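Local coordinates for response regulator receiver domain protein (CheY) (Rhodospirillum rubrum, PDB 3HEB), which probably acts as a phosphorylation-controlled receiver module in two-component signal transduction, accepting a phosphoryl group from a partner histidine kinase, at the interface of chains A and B. Numbering follows the deposited sequence. Chains: chain A/B, Response regulator receiver domain protein (CheY).

Contact 1: the interface of chains A and B. Residues chain A 104-105, 108-109; chain B 89, 113, 142.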
ATOM      1  N   ILE A 104      -8.156 -11.414   3.304  1.00 21.84           N
ATOM      2  CA  ILE A 104      -7.326 -10.492   2.566  1.00 18.39           C
ATOM      3  C   ILE A 104      -8.212  -9.585   1.728  1.00 18.34           C
ATOM      4  O   ILE A 104      -8.119  -8.359   1.828  1.00 16.72           O
ATOM      5  CB  ILE A 104      -6.331 -11.269   1.674  1.00 17.33           C
ATOM      6  CG1 ILE A 104      -5.372 -12.076   2.566  1.00 17.42           C
ATOM      7  CG2 ILE A 104      -5.568 -10.316   0.792  1.00 14.02           C
ATOM      8  CD1 ILE A 104      -4.382 -12.943   1.807  1.00 17.98           C
ATOM      9  N   GLN A 105      -9.086 -10.187   0.928  1.00 17.30           N
ATOM     10  CA  GLN A 105      -9.987  -9.422   0.073  1.00 17.00           C
ATOM     11  C   GLN A 105     -10.876  -8.466   0.874  1.00 17.25           C
ATOM     12  O   GLN A 105     -11.156  -7.347   0.428  1.00 17.80           O
ATOM     13  CB  GLN A 105     -10.860 -10.371  -0.755  1.00 15.97           C
ATOM     14  CG  GLN A 105     -10.068 -11.472  -1.461  1.00 17.00           C
ATOM     15  CD  GLN A 105     -10.945 -12.409  -2.282  1.00 20.79           C
ATOM     16  OE1 GLN A 105     -12.036 -12.819  -1.851  1.00 19.51           O
ATOM     17  NE2 GLN A 105     -10.460 -12.770  -3.467  1.00 21.10           N
ATOM     18  N   TYR A 108      -8.843  -5.332   1.997  1.00 14.77           N
ATOM     19  CA  TYR A 108      -8.693  -4.397   0.901  1.00 16.27           C
ATOM     20  C   TYR A 108     -10.038  -3.707   0.624  1.00 16.11           C
ATOM     21  O   TYR A 108     -10.085  -2.496   0.420  1.00 17.35           O
ATOM     22  CB  TYR A 108      -8.168  -5.115  -0.344  1.00 14.02           C
ATOM     23  CG  TYR A 108      -6.687  -5.422  -0.279  1.00 14.63           C
ATOM     24  CD1 TYR A 108      -6.221  -6.725  -0.075  1.00 15.33           C
ATOM     25  CD2 TYR A 108      -5.745  -4.407  -0.436  1.00 14.11           C
ATOM     26  CE1 TYR A 108      -4.846  -7.007  -0.039  1.00 14.97           C
ATOM     27  CE2 TYR A 108      -4.373  -4.673  -0.394  1.00 14.23           C
ATOM     28  CZ  TYR A 108      -3.930  -5.973  -0.201  1.00 16.05           C
ATOM     29  OH  TYR A 108      -2.578  -6.235  -0.179  1.00 15.81           O
ATOM     30  N   ASP A 109     -11.130  -4.468   0.631  1.00 15.82           N
ATOM     31  CA  ASP A 109     -12.432  -3.865   0.393  1.00 15.41           C
ATOM     32  C   ASP A 109     -12.694  -2.837   1.476  1.00 15.78           C
ATOM     33  O   ASP A 109     -13.253  -1.783   1.199  1.00 16.15           O
ATOM     34  CB  ASP A 109     -13.548  -4.912   0.391  1.00 17.14           C
ATOM     35  CG  ASP A 109     -13.483  -5.836  -0.818  1.00 19.36           C
ATOM     36  OD1 ASP A 109     -12.812  -5.485  -1.824  1.00 19.42           O
ATOM     37  OD2 ASP A 109     -14.118  -6.910  -0.765  1.00 20.15           O
TER
ATOM     38  N   ARG B  89     -10.089  -3.642  -6.236  1.00 16.92           N
ATOM     39  CA  ARG B  89      -9.333  -4.370  -5.217  1.00 17.15           C
ATOM     40  C   ARG B  89      -7.856  -4.529  -5.594  1.00 16.77           C
ATOM     41  O   ARG B  89      -7.032  -4.927  -4.772  1.00 15.50           O
ATOM     42  CB  ARG B  89      -9.972  -5.749  -4.992  1.00 16.74           C
ATOM     43  CG  ARG B  89      -9.463  -6.516  -3.785  1.00 16.59           C
ATOM     44  CD  ARG B  89     -10.138  -7.883  -3.694  1.00 16.13           C
ATOM     45  NE  ARG B  89     -11.551  -7.787  -3.340  1.00 18.07           N
ATOM     46  CZ  ARG B  89     -12.421  -8.783  -3.485  1.00 15.86           C
ATOM     47  NH1 ARG B  89     -12.018  -9.938  -3.985  1.00 16.44           N
ATOM     48  NH2 ARG B  89     -13.684  -8.637  -3.111  1.00 13.18           N
ATOM     49  N   ASN B 113      -3.062   2.757  -3.195  1.00 12.43           N
ATOM     50  CA  ASN B 113      -2.585   1.963  -2.068  1.00 12.97           C
ATOM     51  C   ASN B 113      -1.275   2.525  -1.542  1.00 13.30           C
ATOM     52  O   ASN B 113      -1.055   2.582  -0.328  1.00 14.62           O
ATOM     53  CB  ASN B 113      -2.351   0.504  -2.488  1.00 13.13           C
ATOM     54  CG  ASN B 113      -3.635  -0.237  -2.793  1.00 12.88           C
ATOM     55  OD1 ASN B 113      -4.118  -1.025  -1.976  1.00 14.07           O
ATOM     56  ND2 ASN B 113      -4.201   0.016  -3.978  1.00  7.51           N
ATOM     57  N   PRO B 142      -4.411  -9.420  -3.856  1.00 17.20           N
ATOM     58  CA  PRO B 142      -5.690 -10.113  -4.015  1.00 17.22           C
ATOM     59  C   PRO B 142      -6.282 -10.108  -5.414  1.00 17.82           C
ATOM     60  O   PRO B 142      -5.927  -9.285  -6.255  1.00 17.51           O
ATOM     61  CB  PRO B 142      -6.580  -9.370  -3.039  1.00 16.71           C
ATOM     62  CG  PRO B 142      -6.161  -7.951  -3.290  1.00 15.97           C
ATOM     63  CD  PRO B 142      -4.631  -8.035  -3.397  1.00 16.22           C
TER
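Helix 101-109 of chain A, with A:Gln105, A:Tyr108 and A:Asp109 all at helical phi/psi, turns one flank to loop residues B:Arg89 and B:Pro142, the latter extended. Both chains are CheY-like receiver domains, and this helix, α4 of the fold, belongs to a face through which many response regulators pair; whether this one does is inferred. B:Arg89 grips the A:Asp109 carboxylate side-on with two nitrogens. NE donates to OD1 of A:Asp109 at 3.0 Å, nearly straight and close to the guanidinium plane. NH2 forms a salt bridge to OD2 of A:Asp109 at 2.9 Å, meeting its syn lone pair, but this bond is more bent, 137° at the hydrogen. The two flat groups are twisted 47° apart. A bend at chi3 (-70°) swings the guanidinium across A:Gln105, whose CB lies against one face, toward its rim, 3.5 Å from CZ of B:Arg89. Bonds from two nitrogens to two oxygens are likely to hold the guanidinium against rotation. An alanine in place of B:Arg89 would probably leave the A:Asp109 carboxylate without its cationic mate and open a gap over A:Gln105. On the adjacent flank of the helix, B:Pro142 sets CG over the face of the A:Tyr108 ring, 3.9 Å from its centroid, in a CH-pi contact. CD of the proline reaches CE1 of A:Tyr108 at 3.5 Å. A:Ile104 CG2 lies at that ring's edge, in plane, and touches B:Pro142 CB at 4.1 Å.

Contact 2: the interface of chains A and B. Residues chain A 108, 114-116, 135; chain B 114, 135, 138-140.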
ATOM      1  N   TYR A 108      -8.843  -5.332   1.997  1.00 14.77           N
ATOM      2  CA  TYR A 108      -8.693  -4.397   0.901  1.00 16.27           C
ATOM      3  C   TYR A 108     -10.038  -3.707   0.624  1.00 16.11           C
ATOM      4  O   TYR A 108     -10.085  -2.496   0.420  1.00 17.35           O
ATOM      5  CB  TYR A 108      -8.168  -5.115  -0.344  1.00 14.02           C
ATOM      6  CG  TYR A 108      -6.687  -5.422  -0.279  1.00 14.63           C
ATOM      7  CD1 TYR A 108      -6.221  -6.725  -0.075  1.00 15.33           C
ATOM      8  CD2 TYR A 108      -5.745  -4.407  -0.436  1.00 14.11           C
ATOM      9  CE1 TYR A 108      -4.846  -7.007  -0.039  1.00 14.97           C
ATOM     10  CE2 TYR A 108      -4.373  -4.673  -0.394  1.00 14.23           C
ATOM     11  CZ  TYR A 108      -3.930  -5.973  -0.201  1.00 16.05           C
ATOM     12  OH  TYR A 108      -2.578  -6.235  -0.179  1.00 15.81           O
ATOM     13  N   VAL A 114      -2.210  -2.098   2.332  1.00 10.17           N
ATOM     14  CA  VAL A 114      -1.377  -3.273   2.125  1.00  9.27           C
ATOM     15  C   VAL A 114      -1.724  -4.345   3.153  1.00 11.60           C
ATOM     16  O   VAL A 114      -2.132  -4.045   4.278  1.00 11.72           O
ATOM     17  CB  VAL A 114       0.119  -2.919   2.281  1.00  9.53           C
ATOM     18  CG1 VAL A 114       0.991  -4.170   2.105  1.00  7.94           C
ATOM     19  CG2 VAL A 114       0.503  -1.840   1.276  1.00  9.31           C
ATOM     20  N   TYR A 115      -1.567  -5.597   2.745  1.00 11.20           N
ATOM     21  CA  TYR A 115      -1.831  -6.728   3.610  1.00 12.43           C
ATOM     22  C   TYR A 115      -0.612  -7.642   3.543  1.00 13.48           C
ATOM     23  O   TYR A 115      -0.152  -8.028   2.454  1.00 13.91           O
ATOM     24  CB  TYR A 115      -3.078  -7.480   3.150  1.00 12.31           C
ATOM     25  CG  TYR A 115      -3.472  -8.610   4.071  1.00 15.66           C
ATOM     26  CD1 TYR A 115      -4.652  -8.551   4.809  1.00 14.02           C
ATOM     27  CD2 TYR A 115      -2.676  -9.754   4.189  1.00 14.54           C
ATOM     28  CE1 TYR A 115      -5.035  -9.595   5.629  1.00 15.03           C
ATOM     29  CE2 TYR A 115      -3.051 -10.801   5.008  1.00 14.18           C
ATOM     30  CZ  TYR A 115      -4.236 -10.718   5.725  1.00 15.89           C
ATOM     31  OH  TYR A 115      -4.634 -11.770   6.530  1.00 18.06           O
ATOM     32  N   ILE A 116      -0.076  -7.968   4.709  1.00 12.56           N
ATOM     33  CA  ILE A 116       1.085  -8.836   4.791  1.00 12.76           C
ATOM     34  C   ILE A 116       0.794  -9.963   5.757  1.00 13.32           C
ATOM     35  O   ILE A 116       0.483  -9.718   6.920  1.00 12.79           O
ATOM     36  CB  ILE A 116       2.322  -8.094   5.321  1.00 14.17           C
ATOM     37  CG1 ILE A 116       2.689  -6.945   4.378  1.00 13.75           C
ATOM     38  CG2 ILE A 116       3.492  -9.075   5.472  1.00 11.49           C
ATOM     39  CD1 ILE A 116       3.876  -6.110   4.848  1.00 10.38           C
ATOM     40  N   PHE A 135      10.845  -0.069   2.596  1.00 15.36           N
ATOM     41  CA  PHE A 135       9.815   0.447   1.699  1.00 16.50           C
ATOM     42  C   PHE A 135       9.181   1.703   2.286  1.00 16.93           C
ATOM     43  O   PHE A 135       8.930   2.673   1.578  1.00 17.11           O
ATOM     44  CB  PHE A 135       8.736  -0.612   1.491  1.00 18.79           C
ATOM     45  CG  PHE A 135       7.803  -0.304   0.368  1.00 19.10           C
ATOM     46  CD1 PHE A 135       8.280  -0.191  -0.938  1.00 19.54           C
ATOM     47  CD2 PHE A 135       6.443  -0.146   0.605  1.00 18.37           C
ATOM     48  CE1 PHE A 135       7.404   0.076  -1.994  1.00 19.95           C
ATOM     49  CE2 PHE A 135       5.562   0.119  -0.437  1.00 17.08           C
ATOM     50  CZ  PHE A 135       6.041   0.232  -1.740  1.00 17.71           C
TER
ATOM     51  N   VAL B 114      -0.406   2.916  -2.471  1.00 11.63           N
ATOM     52  CA  VAL B 114       0.910   3.457  -2.152  1.00 13.58           C
ATOM     53  C   VAL B 114       1.306   4.527  -3.176  1.00 14.90           C
ATOM     54  O   VAL B 114       1.042   4.401  -4.378  1.00 14.73           O
ATOM     55  CB  VAL B 114       2.002   2.332  -2.167  1.00 15.68           C
ATOM     56  CG1 VAL B 114       3.398   2.944  -2.063  1.00 16.73           C
ATOM     57  CG2 VAL B 114       1.776   1.349  -1.024  1.00 12.28           C
ATOM     58  N   PHE B 135       9.421  -5.634  -1.454  1.00 13.08           N
ATOM     59  CA  PHE B 135       8.194  -5.467  -0.696  1.00 14.29           C
ATOM     60  C   PHE B 135       7.057  -6.237  -1.371  1.00 14.04           C
ATOM     61  O   PHE B 135       6.233  -6.852  -0.703  1.00 13.74           O
ATOM     62  CB  PHE B 135       7.811  -4.000  -0.594  1.00 14.32           C
ATOM     63  CG  PHE B 135       6.723  -3.748   0.390  1.00 16.31           C
ATOM     64  CD1 PHE B 135       6.918  -4.030   1.739  1.00 17.76           C
ATOM     65  CD2 PHE B 135       5.498  -3.245  -0.020  1.00 17.27           C
ATOM     66  CE1 PHE B 135       5.906  -3.812   2.664  1.00 18.16           C
ATOM     67  CE2 PHE B 135       4.479  -3.021   0.902  1.00 17.58           C
ATOM     68  CZ  PHE B 135       4.683  -3.307   2.242  1.00 16.64           C
ATOM     69  N   VAL B 138       6.555  -9.700  -0.415  1.00 18.70           N
ATOM     70  CA  VAL B 138       6.142  -9.837   0.966  1.00 16.34           C
ATOM     71  C   VAL B 138       4.654  -9.587   1.187  1.00 15.98           C
ATOM     72  O   VAL B 138       4.071 -10.076   2.151  1.00 14.95           O
ATOM     73  CB  VAL B 138       6.969  -8.859   1.832  1.00 17.83           C
ATOM     74  CG1 VAL B 138       6.389  -8.734   3.213  1.00 18.74           C
ATOM     75  CG2 VAL B 138       8.421  -9.338   1.892  1.00 18.12           C
HETATM   76  N   MSE B 139       4.032  -8.828   0.296  1.00 14.69           N
HETATM   77  CA  MSE B 139       2.624  -8.522   0.459  1.00 13.53           C
HETATM   78  C   MSE B 139       1.713  -9.527  -0.220  1.00 14.19           C
HETATM   79  O   MSE B 139       2.164 -10.381  -0.974  1.00 16.06           O
HETATM   80  CB  MSE B 139       2.327  -7.112  -0.069  1.00 10.84           C
HETATM   81  CG  MSE B 139       2.556  -6.931  -1.544  1.00  7.35           C
HETATM   82 SE   MSE B 139       2.420  -5.204  -2.021  1.00  3.15          SE
HETATM   83  CE  MSE B 139       0.711  -5.137  -2.365  1.00  6.72           C
ATOM     84  N   GLN B 140       0.424  -9.426   0.079  1.00 14.55           N
ATOM     85  CA  GLN B 140      -0.580 -10.291  -0.521  1.00 12.93           C
ATOM     86  C   GLN B 140      -1.296  -9.461  -1.579  1.00 13.74           C
ATOM     87  O   GLN B 140      -1.845  -8.403  -1.270  1.00 14.32           O
ATOM     88  CB  GLN B 140      -1.608 -10.724   0.531  1.00 12.68           C
ATOM     89  CG  GLN B 140      -1.106 -11.685   1.588  1.00 11.47           C
ATOM     90  CD  GLN B 140      -1.141 -13.127   1.140  1.00 12.82           C
ATOM     91  OE1 GLN B 140      -0.915 -14.032   1.937  1.00 17.93           O
ATOM     92  NE2 GLN B 140      -1.428 -13.353  -0.135  1.00 13.13           N
TER
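Strand 114-117 of chain A meets the loop B:Val138 to B:Gln140, which follows helix 122-136 of chain B, while the ends of helices 122-136 from both chains meet through A:Phe135 and B:Phe135. In receiver-domain terms these are β5 and α5, which together with α4 form the familiar α4-β5-α5 face. The backbone N of B:Gln140 donates to the carbonyl O of A:Tyr115 at 2.8 Å. The hydroxyl OH of A:Tyr108 donates to the carbonyl O of B:Gln140, approaching nearly along the C=O axis; the modelled 2.5 Å is short. B:Gln140 is thus held through both its backbone N and its backbone O. Its side chain lies beside that of A:Tyr115, pointing the same way, with CG 3.6 Å from CD2 of the ring. The A:Tyr115 ring is placed there with CG anti to the backbone N (chi1 -176°).

The rings of A:Phe135 and B:Phe135 stack face to face with centroids 4.2 Å apart and planes 12° from parallel. The overlap is offset, each CD2 sitting over the rim of the other ring. Both residues have CG anti to the backbone N (chi1 -167° in A:Phe135), which lays each ring against the two-fold, facing its mate, the two side chains crossing at about a right angle. Valines cap the stack tip to tip: A:Val114 CG1 lies 3.8 Å from CZ of B:Phe135, and B:Val114 CG1 meets CZ of A:Phe135 likewise. A:Ile116 uses two branches. CD1 reaches CE1 of B:Phe135 at 3.8 Å, and CG2 packs on CG1 of B:Val138 at 3.7 Å. CB of the selenomethionine B:Met139 rests against A:Val114 CG1.

The C-alpha centres of contact 1 and contact 2 lie about 10 Å apart. They share A:Tyr108, whose ring serves contact 1 and whose hydroxyl serves contact 2. On chain B, the segment after helix 122-136 runs through contact 2 and on to contact 1. B:Asn113 of contact 1 directly precedes B:Val114 of contact 2, so a second stretch of chain B also links the two. Two-fold symmetry repeats both with the chains exchanged. The α4-β5-α5 face is used for dimerisation by many response regulators, so this pair could be functional, but the structure alone does not show that it forms in solution.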